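Local coordinates for probable transcriptional regulator, ArsR family protein (Rhodococcus sp. RHA1, PDB 3F6O), which probably binds DNA as a transcription factor of the ArsR family, using a winged helix-turn-helix fold, at residues F54-D57 with R62-K65. Sequence-based numbering, arbitrary orientation.
Sequences FLED and RTHK
Both carboxylate oxygens of E56 are taken up by T63, one by its side chain and one by its backbone. The hydroxyl OG1 of T63 donates to OE1 of E56 in a short bond of 2.6 Å, and the amide N of T63 gives a nearly straight bond of 3.0 Å to E56 OE2. This ties the C-terminal end of helix 45-57 to strand 61-66, the first strand of the β-hairpin that forms the wing in a winged helix-turn-helix domain. Neither donor lies in the plane of the carboxylate: the amide N stands well above it (71°), OG1 less so, both on the same side. The reach comes from the glutamate, whose CG is anti to its backbone N (chi1 -167°) and whose chain runs out extended from the helix. On the strand, T63 turns OG1 between its N and carbonyl carbon, which presents hydroxyl and amide together to one carboxylate. The same OG1 is also hydrogen-bonded to NH1 of R70 on the neighbouring strand 69-74, so the threonine links the helix to both strands of the hairpin. Without the carboxylate, as with an alanine at E56, the T63 amide is likely to lose its side-chain acceptor and the hydroxyl to be left with R70 alone of the two partners described. Between the two segments little else touches. The methyl CG2 of T63 rests 3.7 Å from E56 OE1, while CA of R62 lies 3.8 Å from OE2 of the same glutamate.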
loop_
_atom_site.group_PDB
_atom_site.type_symbol
_atom_site.label_atom_id
_atom_site.label_comp_id
_atom_site.label_asym_id
_atom_site.label_seq_id
_atom_site.Cartn_x
_atom_site.Cartn_y
_atom_site.Cartn_z
ATOM N N PHE A 54 10.770 10.474 -2.353
ATOM C CA PHE A 54 9.652 9.631 -2.761
ATOM C C PHE A 54 8.445 9.934 -1.875
ATOM O O PHE A 54 7.320 10.069 -2.374
ATOM C CB PHE A 54 10.033 8.139 -2.727
ATOM C CG PHE A 54 9.066 7.274 -3.484
ATOM C CD1 PHE A 54 9.382 6.798 -4.745
ATOM C CD2 PHE A 54 7.802 6.999 -2.973
ATOM C CE1 PHE A 54 8.459 6.020 -5.452
ATOM C CE2 PHE A 54 6.878 6.229 -3.687
ATOM C CZ PHE A 54 7.198 5.763 -4.909
ATOM N N LEU A 55 8.682 10.063 -0.558
ATOM C CA LEU A 55 7.624 10.433 0.407
ATOM C C LEU A 55 6.981 11.787 0.073
ATOM O O LEU A 55 5.757 11.954 0.137
ATOM C CB LEU A 55 8.174 10.456 1.862
ATOM C CG LEU A 55 8.356 9.055 2.504
ATOM C CD1 LEU A 55 8.932 9.153 3.945
ATOM C CD2 LEU A 55 7.013 8.271 2.493
ATOM N N GLU A 56 7.804 12.750 -0.311
ATOM C CA GLU A 56 7.265 14.061 -0.646
ATOM C C GLU A 56 6.488 14.003 -1.974
ATOM O O GLU A 56 5.366 14.490 -2.052
ATOM C CB GLU A 56 8.342 15.156 -0.657
ATOM C CG GLU A 56 7.656 16.567 -0.687
ATOM C CD GLU A 56 8.556 17.747 -0.299
ATOM O OE1 GLU A 56 9.812 17.602 -0.314
ATOM O OE2 GLU A 56 7.971 18.836 0.006
ATOM N N ASP A 57 7.074 13.377 -2.982
ATOM C CA ASP A 57 6.437 13.294 -4.298
ATOM C C ASP A 57 5.109 12.569 -4.256
ATOM O O ASP A 57 4.186 12.946 -4.948
ATOM C CB ASP A 57 7.358 12.635 -5.326
ATOM C CG ASP A 57 8.501 13.538 -5.734
ATOM O OD1 ASP A 57 8.418 14.771 -5.533
ATOM O OD2 ASP A 57 9.498 13.004 -6.252
ATOM N N ARG A 62 5.626 16.786 3.749
ATOM C CA ARG A 62 6.094 18.040 3.186
ATOM C C ARG A 62 7.422 18.362 3.818
ATOM O O ARG A 62 7.623 18.130 5.015
ATOM C CB ARG A 62 5.171 19.187 3.575
ATOM C CG ARG A 62 3.835 19.217 2.913
ATOM C CD ARG A 62 3.292 20.627 3.077
ATOM N NE ARG A 62 1.854 20.680 2.879
ATOM C CZ ARG A 62 1.197 21.762 2.467
ATOM N NH1 ARG A 62 -0.126 21.699 2.312
ATOM N NH2 ARG A 62 1.858 22.893 2.199
ATOM N N THR A 63 8.327 18.916 3.016
ATOM C CA THR A 63 9.616 19.331 3.521
ATOM C C THR A 63 9.895 20.760 3.103
ATOM O O THR A 63 9.317 21.265 2.123
ATOM C CB THR A 63 10.779 18.438 3.073
ATOM O OG1 THR A 63 11.086 18.673 1.695
ATOM C CG2 THR A 63 10.461 16.935 3.296
ATOM N N HIS A 64 10.800 21.380 3.842
ATOM C CA HIS A 64 11.240 22.740 3.571
ATOM C C HIS A 64 12.706 22.899 3.927
ATOM O O HIS A 64 13.134 22.533 5.023
ATOM C CB HIS A 64 10.376 23.776 4.289
ATOM C CG HIS A 64 10.874 25.179 4.104
ATOM N ND1 HIS A 64 10.636 25.907 2.959
ATOM C CD2 HIS A 64 11.646 25.962 4.893
ATOM C CE1 HIS A 64 11.216 27.089 3.059
ATOM N NE2 HIS A 64 11.828 27.151 4.227
ATOM N N LYS A 65 13.476 23.414 2.969
ATOM C CA LYS A 65 14.900 23.644 3.180
ATOM C C LYS A 65 15.181 25.109 3.472
ATOM O O LYS A 65 14.706 26.008 2.763
ATOM C CB LYS A 65 15.715 23.196 1.964
ATOM C CG LYS A 65 17.233 23.349 2.122
ATOM C CD LYS A 65 17.973 23.340 0.773
ATOM C CE LYS A 65 17.625 24.561 -0.079
ATOM N NZ LYS A 65 18.067 25.849 0.571
#